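Local structure of glycerophosphodiester phosphodiesterase (3NO3) at residues A[34-39]-A[218-223]; A[62-67]-A[105-110]; A[145-150]-A[170-175]. The protein belongs to the glycerophosphoryl diester phosphodiesterase family, a branch of the TIM-barrel enzymes, and carries a bound magnesium ion. One frame throughout, in Å; residues are numbered along the deposited sequence. Where two conformers were deposited one is given.

Contact 1: residues A[34-39]-A[218-223]; sequences GAYGSE and VDFITT. With MG (magnesium ion), chain B.
The rings of Y36 and F220 make the direct contact between 34-39 and 218-223. Their planes lie 28° apart and their centroids 5.0 Å, but the rings are slid past each other and hardly overlap. F220 therefore meets Y36 with one corner: its CE1 stands over a face of the tyrosine ring, 3.3 Å from Y36 CE2. With CG anti to the backbone N (chi1 175°), Y36 reaches toward the strand 220-223. I8 and K6 of the strand 6-9 also touch this pair, on F220 and Y36 respectively, as expected for a strand that pairs with both neighbours.

Metal coordination occupies the other end of 34-39. E39 OE2 binds the magnesium ion at 2.1 Å, whereas E39 OE1 stays 3.5 Å from the metal and accepts a 2.7 Å hydrogen bond from water 1, itself a magnesium ligand. One oxygen thus holds the ion directly and the other holds its water. The backbone N-H of R11 also bonds to OE1, which helps fix the carboxylate's rotation.

The carboxylates of E39, D41 and E103, from the neighbouring parallel strands 37-44 and 99-104, form the magnesium site of this TIM-barrel fold.

Contact 2: residues A[62-67]-A[105-110]; sequences HIQSCT and KSHDTP
The flat amide of Q64 lies on one face of the H107 imidazole, the two planes only 8° apart. Q64 NE2 stands 3.6 Å above the middle of the ring, and Q64 CD comes within 3.4 Å of H107 CD2, so the evidence is for a true amide-ring stack. A second imidazole, that of H62, has the backbone N of Q64 over the rim of one face and S65 CB at its edge. It is tied to its own turn by the 2.7 Å hydrogen bond between H62 ND1 and S65 OG.

Both ends of the amide are engaged. Q64 NE2 donates to S106 O over 3.0 Å, nearly straight at 165°; the acceptor lies in the amide plane, yet the donor approaches from above the carbonyl plane of S106. H43 ND1 is a further partner of NE2. At the other end, Q64 OE1 accepts a hydrogen bond from water 3 (2.7 Å), and that water accepts from D108 N, bridging the loops a second time. An extended chain beyond CG (chi2 173°) carries the amide this far from the 3-10 turn 63-65.

H107 is held at both nitrogens: ND1 makes a weak 2.8 Å bond to K105 O, and NE2 bonds to the backbone N of L44, which suggests that NE2 accepts and ND1 carries the proton, as in a neutral ring. The bonds to S106 O and water 3 set the amide's flip, the stack holds the planes together, and the two nitrogen bonds of H107 help fix its rotation, joining two loops mainly through one buried glutamine.

Contact 3: residues A[145-150]-A[170-175]; sequences EFIRLC and LGFTGL
I147 points from the helix 140-149 toward the turn 170-172, and its CD1 methyl sits over the face of the F172 ring. The methyl is 3.9 Å from the ring centroid and only 8° off the ring normal, which meets the definition of a CH-pi contact. All six ring carbons of F172 lie 3.9 to 4.3 Å from I147 CD1, the mark of a centred approach. The CB of F172 is directed away from the helix segment; the side chain turns with CG anti to the carbonyl carbon (chi1 -76°), presenting a face to the isoleucine while its ring also meets M140, C143 and L167.

The two branches of I147 leave CB in different directions. CG1, anti to its own carbonyl carbon, carries CD1 out to the aromatic face, whereas CG2, anti to the backbone N, comes down on the carbonyl oxygens of L170 and G171. The rest of I147 is laid against backbone. Its CG1 is 3.7 Å from G171 O, and its CD1 is equally far from L170 O, so the isoleucine fills the bend where the helix 164-169 ends. G171 closes that helix in a Schellman motif with positive phi (88°), and the side chain of I147 lies on its backbone.

On another flank of the helix, E145 and R148 form a salt bridge within one turn. V155 of the strand 155-157 touches both I147 and F146, whose ring stacks on Y135.

The contact thus joins one outer helix to the turn leading from the next helix into the strand 174-178, an arrangement characteristic of the outer layer of a TIM barrel's beta-alpha repeats.

Overall arrangement
From the N terminus, the chain enters contact 1 at 34-39, on the strand after the helix 24-32, and does not close it until 218-223, on the strand 220-223. Contact 1 thus spans most of the fold and encloses the other two. Within that span, contact 2 joins 62-67 to 105-110, linking the turn before the helix 68-71 to the loop after the strand 99-104. It closes before contact 3 opens, where 145-150 meets 170-175 across a 19-residue excursion that holds the strand 155-157 and the helix 164-169, tying the helix 140-149 to the start of the strand 174-178. Contacts 1 and 2 have centres about 27 Å apart, on opposite sides of the chain's centre.

Contact 1: residues A[34-39]-A[218-223]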
ATOM      1  N   GLY A  34      12.691   4.631   9.603  1.00 25.67           N
ATOM      2  CA  GLY A  34      12.249   5.917   9.103  1.00 25.65           C
ATOM      3  C   GLY A  34      11.789   5.933   7.660  1.00 24.98           C
ATOM      4  O   GLY A  34      11.973   6.918   6.964  1.00 24.55           O
ATOM      5  N   ALA A  35      11.200   4.841   7.185  1.00 23.96           N
ATOM      6  CA  ALA A  35      10.624   4.838   5.836  1.00 23.57           C
ATOM      7  C   ALA A  35       9.460   5.832   5.822  1.00 23.19           C
ATOM      8  O   ALA A  35       8.828   6.033   6.872  1.00 21.73           O
ATOM      9  CB  ALA A  35      10.173   3.419   5.449  1.00 22.34           C
ATOM     10  N   TYR A  36       9.217   6.468   4.668  1.00 22.40           N
ATOM     11  CA  TYR A  36       8.055   7.328   4.488  1.00 22.99           C
ATOM     12  C   TYR A  36       6.750   6.600   4.816  1.00 21.83           C
ATOM     13  O   TYR A  36       5.895   7.112   5.555  1.00 22.42           O
ATOM     14  CB  TYR A  36       7.965   7.873   3.043  1.00 23.48           C
ATOM     15  CG  TYR A  36       6.686   8.671   2.801  1.00 24.16           C
ATOM     16  CD1 TYR A  36       6.580   9.980   3.258  1.00 28.30           C
ATOM     17  CD2 TYR A  36       5.574   8.100   2.170  1.00 26.65           C
ATOM     18  CE1 TYR A  36       5.416  10.711   3.080  1.00 30.19           C
ATOM     19  CE2 TYR A  36       4.393   8.829   2.008  1.00 26.30           C
ATOM     20  CZ  TYR A  36       4.335  10.118   2.447  1.00 30.82           C
ATOM     21  OH  TYR A  36       3.177  10.842   2.300  1.00 33.49           O
ATOM     22  N   GLY A  37       6.598   5.414   4.242  1.00 21.88           N
ATOM     23  CA  GLY A  37       5.417   4.616   4.439  1.00 20.57           C
ATOM     24  C   GLY A  37       5.622   3.145   4.588  1.00 19.24           C
ATOM     25  O   GLY A  37       6.678   2.595   4.243  1.00 19.88           O
ATOM     26  N   SER A  38       4.591   2.518   5.151  1.00 18.60           N
ATOM     27  CA  SER A  38       4.505   1.072   5.304  1.00 18.01           C
ATOM     28  C   SER A  38       3.218   0.598   4.630  1.00 17.43           C
ATOM     29  O   SER A  38       2.117   1.031   4.999  1.00 18.31           O
ATOM     30  CB  SER A  38       4.518   0.672   6.776  1.00 18.57           C
ATOM     31  OG  SER A  38       4.972  -0.677   6.932  1.00 16.52           O
ATOM     32  N   GLU A  39       3.372  -0.290   3.644  1.00 17.54           N
ATOM     33  CA  GLU A  39       2.257  -0.845   2.872  1.00 15.96           C
ATOM     34  C   GLU A  39       1.796  -2.174   3.468  1.00 15.79           C
ATOM     35  O   GLU A  39       2.600  -2.955   4.029  1.00 15.23           O
ATOM     36  CB  GLU A  39       2.663  -0.992   1.408  1.00 16.12           C
ATOM     37  CG  GLU A  39       1.540  -1.415   0.471  1.00 17.17           C
ATOM     38  CD  GLU A  39       1.488  -2.896   0.132  1.00 17.68           C
ATOM     39  OE1 GLU A  39       2.251  -3.747   0.664  1.00 17.10           O
ATOM     40  OE2 GLU A  39       0.691  -3.235  -0.798  1.00 16.75           O
ATOM     41  N   VAL A 218       9.895   9.516  -9.929  1.00 28.05           N
ATOM     42  CA  VAL A 218       8.769   8.965  -9.161  1.00 26.26           C
ATOM     43  C   VAL A 218       8.713   9.542  -7.744  1.00 25.54           C
ATOM     44  O   VAL A 218       9.731   9.690  -7.091  1.00 26.44           O
ATOM     45  CB  VAL A 218       8.764   7.395  -9.050  1.00 25.73           C
ATOM     46  CG1 VAL A 218       8.575   6.765 -10.423  1.00 26.55           C
ATOM     47  CG2 VAL A 218      10.078   6.837  -8.358  1.00 25.60           C
ATOM     48  N   ASP A 219       7.532   9.914  -7.285  1.00 24.83           N
ATOM     49  CA  ASP A 219       7.373  10.432  -5.926  1.00 24.41           C
ATOM     50  C   ASP A 219       7.694   9.336  -4.899  1.00 24.09           C
ATOM     51  O   ASP A 219       8.277   9.637  -3.847  1.00 24.95           O
ATOM     52  CB  ASP A 219       5.951  10.929  -5.647  1.00 24.42           C
ATOM     53  CG  ASP A 219       5.571  12.137  -6.502  1.00 26.82           C
ATOM     54  OD1 ASP A 219       5.903  13.270  -6.131  1.00 30.76           O
ATOM     55  OD2 ASP A 219       4.918  11.924  -7.535  1.00 23.32           O
ATOM     56  N   PHE A 220       7.302   8.094  -5.193  1.00 22.51           N
ATOM     57  CA  PHE A 220       7.509   6.967  -4.266  1.00 22.68           C
ATOM     58  C   PHE A 220       8.073   5.754  -4.973  1.00 22.54           C
ATOM     59  O   PHE A 220       7.764   5.511  -6.134  1.00 22.47           O
ATOM     60  CB  PHE A 220       6.195   6.588  -3.579  1.00 21.99           C
ATOM     61  CG  PHE A 220       5.485   7.738  -2.907  1.00 22.67           C
ATOM     62  CD1 PHE A 220       5.995   8.297  -1.759  1.00 25.55           C
ATOM     63  CD2 PHE A 220       4.266   8.247  -3.411  1.00 22.29           C
ATOM     64  CE1 PHE A 220       5.337   9.373  -1.137  1.00 25.60           C
ATOM     65  CE2 PHE A 220       3.617   9.287  -2.784  1.00 22.31           C
ATOM     66  CZ  PHE A 220       4.153   9.865  -1.667  1.00 24.46           C
ATOM     67  N   ILE A 221       8.923   5.015  -4.264  1.00 22.57           N
ATOM     68  CA  ILE A 221       9.339   3.682  -4.650  1.00 22.31           C
ATOM     69  C   ILE A 221       8.829   2.687  -3.582  1.00 21.21           C
ATOM     70  O   ILE A 221       9.131   2.867  -2.400  1.00 23.03           O
ATOM     71  CB  ILE A 221      10.841   3.578  -4.756  1.00 22.04           C
ATOM     72  CG1 ILE A 221      11.361   4.251  -6.049  1.00 24.54           C
ATOM     73  CG2 ILE A 221      11.288   2.110  -4.772  1.00 22.32           C
ATOM     74  CD1 ILE A 221      12.916   4.297  -6.082  1.00 24.41           C
ATOM     75  N   THR A 222       8.087   1.670  -4.022  1.00 19.86           N
ATOM     76  CA  THR A 222       7.583   0.582  -3.181  1.00 19.14           C
ATOM     77  C   THR A 222       8.534  -0.577  -3.364  1.00 19.74           C
ATOM     78  O   THR A 222       8.755  -1.038  -4.490  1.00 20.64           O
ATOM     79  CB  THR A 222       6.129   0.190  -3.536  1.00 19.08           C
ATOM     80  OG1 THR A 222       5.278   1.294  -3.246  1.00 17.90           O
ATOM     81  CG2 THR A 222       5.644  -1.042  -2.712  1.00 17.16           C
ATOM     82  N   THR A 223       9.136  -1.037  -2.277  1.00 20.86           N
ATOM     83  CA  THR A 223      10.258  -1.980  -2.375  1.00 21.52           C
ATOM     84  C   THR A 223      10.278  -2.977  -1.219  1.00 21.59           C
ATOM     85  O   THR A 223       9.856  -2.645  -0.110  1.00 19.81           O
ATOM     86  CB  THR A 223      11.620  -1.204  -2.398  1.00 22.24           C
ATOM     87  OG1 THR A 223      12.721  -2.133  -2.444  1.00 22.66           O
ATOM     88  CG2 THR A 223      11.762  -0.308  -1.177  1.00 22.70           C
TER
HETATM   89 MG    MG B 301       0.068  -5.038  -1.695  1.00 15.72          MG
HETATM   90  O   HOH W   1       1.659  -6.017  -0.621  1.00 11.73           O
HETATM   91  O   HOH W   2      -0.176  -6.922  -2.680  1.00 15.32           O

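Contact 2: residues A[62-67]-A[105-110]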
ATOM      1  N   HIS A  62      -9.760 -19.802   2.116  1.00 16.04           N
ATOM      2  CA  HIS A  62     -10.005 -18.648   1.263  1.00 16.09           C
ATOM      3  C   HIS A  62     -10.597 -17.573   2.114  1.00 15.45           C
ATOM      4  O   HIS A  62     -11.774 -17.726   2.581  1.00 16.58           O
ATOM      5  CB  HIS A  62     -10.943 -19.027   0.106  1.00 17.32           C
ATOM      6  CG  HIS A  62     -11.333 -17.871  -0.750  1.00 15.73           C
ATOM      7  ND1 HIS A  62     -12.603 -17.353  -0.725  1.00 16.18           N
ATOM      8  CD2 HIS A  62     -10.632 -17.139  -1.648  1.00 16.42           C
ATOM      9  CE1 HIS A  62     -12.671 -16.327  -1.566  1.00 18.08           C
ATOM     10  NE2 HIS A  62     -11.485 -16.165  -2.128  1.00 17.14           N
ATOM     11  N   ILE A  63      -9.847 -16.478   2.288  1.00 15.01           N
ATOM     12  CA  ILE A  63     -10.101 -15.519   3.391  1.00 14.66           C
ATOM     13  C   ILE A  63     -11.481 -14.875   3.265  1.00 14.64           C
ATOM     14  O   ILE A  63     -12.223 -14.823   4.217  1.00 13.57           O
ATOM     15  CB  ILE A  63      -8.992 -14.418   3.467  1.00 13.73           C
ATOM     16  CG1 ILE A  63      -7.656 -15.048   3.936  1.00 13.18           C
ATOM     17  CG2 ILE A  63      -9.400 -13.270   4.417  1.00 13.87           C
ATOM     18  CD1 ILE A  63      -6.468 -14.107   3.768  1.00 14.40           C
ATOM     19  N   GLN A  64     -11.831 -14.455   2.052  1.00 15.52           N
ATOM     20  CA  GLN A  64     -13.061 -13.718   1.810  1.00 15.39           C
ATOM     21  C   GLN A  64     -14.379 -14.507   1.920  1.00 15.47           C
ATOM     22  O   GLN A  64     -15.452 -13.890   2.001  1.00 16.00           O
ATOM     23  CB  GLN A  64     -12.962 -12.948   0.485  1.00 15.34           C
ATOM     24  CG  GLN A  64     -11.902 -11.813   0.484  1.00 15.90           C
ATOM     25  CD  GLN A  64     -11.730 -11.204  -0.890  1.00 16.08           C
ATOM     26  OE1 GLN A  64     -12.623 -11.324  -1.761  1.00 12.05           O
ATOM     27  NE2 GLN A  64     -10.596 -10.546  -1.101  1.00 12.83           N
ATOM     28  N   SER A  65     -14.288 -15.842   1.907  1.00 15.17           N
ATOM     29  CA  SER A  65     -15.440 -16.708   2.103  1.00 14.50           C
ATOM     30  C   SER A  65     -15.420 -17.401   3.441  1.00 14.66           C
ATOM     31  O   SER A  65     -16.372 -18.124   3.730  1.00 15.10           O
ATOM     32  CB  SER A  65     -15.626 -17.689   0.921  1.00 15.83           C
ATOM     33  OG  SER A  65     -14.526 -18.562   0.740  1.00 15.44           O
ATOM     34  N   CYS A  66     -14.384 -17.152   4.284  1.00 14.76           N
ATOM     35  CA  CYS A  66     -14.261 -17.821   5.572  1.00 15.09           C
ATOM     36  C   CYS A  66     -14.704 -16.830   6.662  1.00 14.26           C
ATOM     37  O   CYS A  66     -14.535 -15.638   6.506  1.00 14.09           O
ATOM     38  CB  CYS A  66     -12.828 -18.272   5.838  1.00 15.12           C
ATOM     39  SG  CYS A  66     -12.461 -19.788   4.978  1.00 18.22           S
ATOM     40  N   THR A  67     -15.196 -17.314   7.774  1.00 15.09           N
ATOM     41  CA  THR A  67     -15.411 -16.438   8.934  1.00 16.89           C
ATOM     42  C   THR A  67     -14.092 -16.132   9.644  1.00 17.54           C
ATOM     43  O   THR A  67     -13.117 -16.886   9.542  1.00 17.18           O
ATOM     44  CB  THR A  67     -16.332 -17.052   9.955  1.00 17.27           C
ATOM     45  OG1 THR A  67     -15.716 -18.249  10.443  1.00 19.81           O
ATOM     46  CG2 THR A  67     -17.766 -17.302   9.369  1.00 18.47           C
ATOM     47  N   LYS A 105      -7.505  -5.360  -1.040  1.00 13.34           N
ATOM     48  CA  LYS A 105      -7.517  -6.466  -2.018  1.00 13.32           C
ATOM     49  C   LYS A 105      -8.827  -6.501  -2.765  1.00 14.18           C
ATOM     50  O   LYS A 105      -9.851  -6.002  -2.271  1.00 14.17           O
ATOM     51  CB  LYS A 105      -7.304  -7.783  -1.306  1.00 14.92           C
ATOM     52  CG  LYS A 105      -5.932  -7.917  -0.614  1.00 14.85           C
ATOM     53  CD  LYS A 105      -4.752  -8.033  -1.595  1.00 15.99           C
ATOM     54  CE  LYS A 105      -4.819  -9.265  -2.536  1.00 16.62           C
ATOM     55  NZ  LYS A 105      -3.444  -9.570  -3.060  1.00 16.49           N
ATOM     56  N   SER A 106      -8.799  -7.063  -3.959  1.00 14.47           N
ATOM     57  CA  SER A 106      -9.985  -7.189  -4.787  0.50 14.47           C
ATOM     58  C   SER A 106     -10.971  -8.229  -4.208  1.00 15.01           C
ATOM     59  O   SER A 106     -10.565  -9.379  -3.895  1.00 14.19           O
ATOM     60  CB  SER A 106      -9.590  -7.615  -6.204  0.50 15.38           C
ATOM     61  OG  SER A 106     -10.702  -7.551  -7.079  0.50 16.18           O
ATOM     62  N   HIS A 107     -12.247  -7.830  -4.108  1.00 13.84           N
ATOM     63  CA  HIS A 107     -13.347  -8.654  -3.639  1.00 14.19           C
ATOM     64  C   HIS A 107     -14.161  -9.142  -4.799  1.00 14.19           C
ATOM     65  O   HIS A 107     -13.855  -8.820  -5.961  1.00 14.62           O
ATOM     66  CB  HIS A 107     -14.148  -7.911  -2.538  1.00 14.27           C
ATOM     67  CG  HIS A 107     -13.363  -7.768  -1.283  1.00 14.92           C
ATOM     68  ND1 HIS A 107     -12.226  -7.002  -1.229  1.00 15.06           N
ATOM     69  CD2 HIS A 107     -13.481  -8.367  -0.082  1.00 13.15           C
ATOM     70  CE1 HIS A 107     -11.677  -7.132  -0.031  1.00 16.93           C
ATOM     71  NE2 HIS A 107     -12.416  -7.961   0.682  1.00 14.87           N
ATOM     72  N   ASP A 108     -15.161  -9.968  -4.510  1.00 14.55           N
ATOM     73  CA  ASP A 108     -15.769 -10.866  -5.536  1.00 14.71           C
ATOM     74  C   ASP A 108     -16.881 -10.284  -6.438  1.00 15.35           C
ATOM     75  O   ASP A 108     -17.257 -10.898  -7.437  1.00 16.22           O
ATOM     76  CB  ASP A 108     -16.149 -12.215  -4.876  1.00 15.94           C
ATOM     77  CG  ASP A 108     -17.245 -12.101  -3.797  1.00 18.68           C
ATOM     78  OD1 ASP A 108     -18.073 -11.134  -3.811  1.00 18.96           O
ATOM     79  OD2 ASP A 108     -17.253 -12.983  -2.892  1.00 20.52           O
ATOM     80  N   THR A 109     -17.344  -9.081  -6.133  1.00 14.18           N
ATOM     81  CA  THR A 109     -18.275  -8.332  -6.967  1.00 14.53           C
ATOM     82  C   THR A 109     -18.028  -6.865  -6.795  1.00 13.91           C
ATOM     83  O   THR A 109     -17.391  -6.482  -5.780  1.00 14.71           O
ATOM     84  CB  THR A 109     -19.761  -8.517  -6.539  1.00 16.11           C
ATOM     85  OG1 THR A 109     -19.958  -7.956  -5.233  1.00 13.55           O
ATOM     86  CG2 THR A 109     -20.218  -9.976  -6.586  1.00 14.05           C
ATOM     87  N   PRO A 110     -18.570  -6.012  -7.713  1.00 14.55           N
ATOM     88  CA  PRO A 110     -18.444  -4.567  -7.452  1.00 14.14           C
ATOM     89  C   PRO A 110     -19.079  -4.137  -6.099  1.00 14.98           C
ATOM     90  O   PRO A 110     -18.439  -3.398  -5.341  1.00 14.12           O
ATOM     91  CB  PRO A 110     -19.196  -3.969  -8.623  1.00 15.68           C
ATOM     92  CG  PRO A 110     -18.857  -4.950  -9.751  1.00 15.83           C
ATOM     93  CD  PRO A 110     -19.065  -6.256  -9.082  1.00 15.09           C
TER
HETATM   94  O   HOH W   3     -15.264 -11.034  -1.811  1.00 17.32           O

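Contact 3: residues A[145-150]-A[170-175]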
ATOM      1  N   GLU A 145     -15.151   3.993  -4.667  1.00 16.52           N
ATOM      2  CA  GLU A 145     -15.794   4.168  -3.358  1.00 16.42           C
ATOM      3  C   GLU A 145     -14.905   4.894  -2.367  1.00 15.41           C
ATOM      4  O   GLU A 145     -15.387   5.749  -1.643  1.00 16.05           O
ATOM      5  CB  GLU A 145     -16.235   2.801  -2.802  1.00 16.64           C
ATOM      6  CG  GLU A 145     -17.175   2.872  -1.586  1.00 19.10           C
ATOM      7  CD  GLU A 145     -18.523   3.547  -1.846  1.00 20.22           C
ATOM      8  OE1 GLU A 145     -18.829   4.015  -2.969  1.00 22.81           O
ATOM      9  OE2 GLU A 145     -19.304   3.642  -0.874  1.00 22.87           O
ATOM     10  N   PHE A 146     -13.600   4.610  -2.339  1.00 16.13           N
ATOM     11  CA  PHE A 146     -12.694   5.425  -1.504  1.00 15.56           C
ATOM     12  C   PHE A 146     -12.684   6.920  -1.906  1.00 16.09           C
ATOM     13  O   PHE A 146     -12.781   7.820  -1.071  1.00 17.36           O
ATOM     14  CB  PHE A 146     -11.251   4.898  -1.570  1.00 15.08           C
ATOM     15  CG  PHE A 146     -11.005   3.631  -0.787  1.00 15.62           C
ATOM     16  CD1 PHE A 146     -11.278   3.560   0.581  1.00 15.17           C
ATOM     17  CD2 PHE A 146     -10.383   2.550  -1.397  1.00 16.33           C
ATOM     18  CE1 PHE A 146     -10.998   2.397   1.324  1.00 14.25           C
ATOM     19  CE2 PHE A 146     -10.147   1.364  -0.687  1.00 14.45           C
ATOM     20  CZ  PHE A 146     -10.441   1.301   0.682  1.00 14.22           C
ATOM     21  N   ILE A 147     -12.644   7.171  -3.200  1.00 16.35           N
ATOM     22  CA  ILE A 147     -12.694   8.544  -3.720  1.00 17.94           C
ATOM     23  C   ILE A 147     -14.008   9.246  -3.279  1.00 18.52           C
ATOM     24  O   ILE A 147     -13.980  10.391  -2.798  1.00 20.58           O
ATOM     25  CB  ILE A 147     -12.511   8.542  -5.274  1.00 17.97           C
ATOM     26  CG1 ILE A 147     -11.060   8.145  -5.645  1.00 16.85           C
ATOM     27  CG2 ILE A 147     -12.854   9.934  -5.901  1.00 19.16           C
ATOM     28  CD1 ILE A 147     -10.917   7.654  -7.098  1.00 13.71           C
ATOM     29  N   ARG A 148     -15.134   8.552  -3.432  1.00 18.80           N
ATOM     30  CA  ARG A 148     -16.452   9.092  -3.085  1.00 18.81           C
ATOM     31  C   ARG A 148     -16.577   9.365  -1.580  1.00 17.48           C
ATOM     32  O   ARG A 148     -17.052  10.417  -1.186  1.00 17.30           O
ATOM     33  CB  ARG A 148     -17.571   8.113  -3.500  1.00 18.77           C
ATOM     34  CG  ARG A 148     -18.985   8.653  -3.304  1.00 20.39           C
ATOM     35  CD  ARG A 148     -20.040   7.579  -3.608  1.00 23.23           C
ATOM     36  NE  ARG A 148     -20.173   6.579  -2.551  1.00 23.67           N
ATOM     37  CZ  ARG A 148     -20.815   6.750  -1.383  1.00 28.26           C
ATOM     38  NH1 ARG A 148     -21.381   7.912  -1.047  1.00 30.29           N
ATOM     39  NH2 ARG A 148     -20.888   5.733  -0.507  1.00 28.07           N
ATOM     40  N   LEU A 149     -16.143   8.419  -0.768  1.00 16.38           N
ATOM     41  CA  LEU A 149     -16.242   8.531   0.676  1.00 17.28           C
ATOM     42  C   LEU A 149     -15.236   9.515   1.268  1.00 18.83           C
ATOM     43  O   LEU A 149     -15.554  10.171   2.262  1.00 18.38           O
ATOM     44  CB  LEU A 149     -16.023   7.171   1.346  1.00 17.08           C
ATOM     45  CG  LEU A 149     -17.150   6.165   1.173  1.00 17.48           C
ATOM     46  CD1 LEU A 149     -16.725   4.884   1.714  1.00 16.71           C
ATOM     47  CD2 LEU A 149     -18.456   6.642   1.911  1.00 19.71           C
ATOM     48  N   CYS A 150     -14.039   9.593   0.672  1.00 18.00           N
ATOM     49  CA  CYS A 150     -12.943  10.381   1.186  1.00 19.70           C
ATOM     50  C   CYS A 150     -12.360  11.278   0.097  1.00 19.64           C
ATOM     51  O   CYS A 150     -11.213  11.063  -0.363  1.00 19.46           O
ATOM     52  CB  CYS A 150     -11.858   9.486   1.745  1.00 19.66           C
ATOM     53  SG  CYS A 150     -12.429   8.464   3.099  1.00 24.70           S
ATOM     54  N   LEU A 170     -11.232  10.678 -13.115  1.00 24.83           N
ATOM     55  CA  LEU A 170     -11.967   9.823 -12.147  1.00 24.30           C
ATOM     56  C   LEU A 170     -11.807  10.254 -10.671  1.00 22.71           C
ATOM     57  O   LEU A 170     -12.487   9.692  -9.805  1.00 22.84           O
ATOM     58  CB  LEU A 170     -11.608   8.322 -12.340  1.00 23.31           C
ATOM     59  CG  LEU A 170     -12.122   7.727 -13.692  1.00 25.66           C
ATOM     60  CD1 LEU A 170     -11.476   6.383 -14.048  1.00 24.77           C
ATOM     61  CD2 LEU A 170     -13.642   7.560 -13.727  1.00 26.92           C
ATOM     62  N   GLY A 171     -10.976  11.266 -10.389  1.00 21.53           N
ATOM     63  CA  GLY A 171     -10.727  11.719  -9.008  1.00 21.02           C
ATOM     64  C   GLY A 171      -9.600  11.011  -8.283  1.00 19.73           C
ATOM     65  O   GLY A 171      -9.442  11.179  -7.078  1.00 19.21           O
ATOM     66  N   PHE A 172      -8.758  10.274  -8.993  1.00 19.30           N
ATOM     67  CA  PHE A 172      -7.573   9.705  -8.349  1.00 18.48           C
ATOM     68  C   PHE A 172      -6.595  10.808  -8.024  1.00 19.68           C
ATOM     69  O   PHE A 172      -6.564  11.837  -8.724  1.00 19.34           O
ATOM     70  CB  PHE A 172      -6.882   8.693  -9.259  1.00 19.10           C
ATOM     71  CG  PHE A 172      -7.579   7.347  -9.350  1.00 17.19           C
ATOM     72  CD1 PHE A 172      -8.616   7.122 -10.240  1.00 19.27           C
ATOM     73  CD2 PHE A 172      -7.197   6.305  -8.503  1.00 16.58           C
ATOM     74  CE1 PHE A 172      -9.241   5.867 -10.307  1.00 19.02           C
ATOM     75  CE2 PHE A 172      -7.818   5.086  -8.574  1.00 16.78           C
ATOM     76  CZ  PHE A 172      -8.819   4.858  -9.476  1.00 18.64           C
ATOM     77  N   THR A 173      -5.810  10.607  -6.968  1.00 18.88           N
ATOM     78  CA  THR A 173      -4.737  11.503  -6.619  1.00 20.23           C
ATOM     79  C   THR A 173      -3.351  10.946  -7.014  1.00 20.31           C
ATOM     80  O   THR A 173      -2.373  11.661  -6.869  1.00 21.58           O
ATOM     81  CB  THR A 173      -4.730  11.836  -5.114  1.00 20.13           C
ATOM     82  OG1 THR A 173      -4.365  10.663  -4.397  1.00 19.20           O
ATOM     83  CG2 THR A 173      -6.092  12.331  -4.675  1.00 21.84           C
ATOM     84  N   GLY A 174      -3.271   9.713  -7.516  1.00 19.83           N
ATOM     85  CA  GLY A 174      -2.021   9.165  -7.992  1.00 20.56           C
ATOM     86  C   GLY A 174      -2.135   7.850  -8.753  1.00 19.62           C
ATOM     87  O   GLY A 174      -3.216   7.305  -8.882  1.00 18.89           O
ATOM     88  N   LEU A 175      -1.027   7.417  -9.343  1.00 19.83           N
ATOM     89  CA  LEU A 175      -0.860   6.073  -9.842  1.00 19.58           C
ATOM     90  C   LEU A 175       0.185   5.371  -8.991  1.00 19.44           C
ATOM     91  O   LEU A 175       1.068   6.010  -8.404  1.00 19.65           O
ATOM     92  CB  LEU A 175      -0.438   6.057 -11.320  1.00 20.21           C
ATOM     93  CG  LEU A 175       0.866   6.628 -11.855  1.00 22.45           C
ATOM     94  CD1 LEU A 175       2.086   5.772 -11.584  1.00 19.49           C
ATOM     95  CD2 LEU A 175       0.669   6.876 -13.409  1.00 22.18           C
TER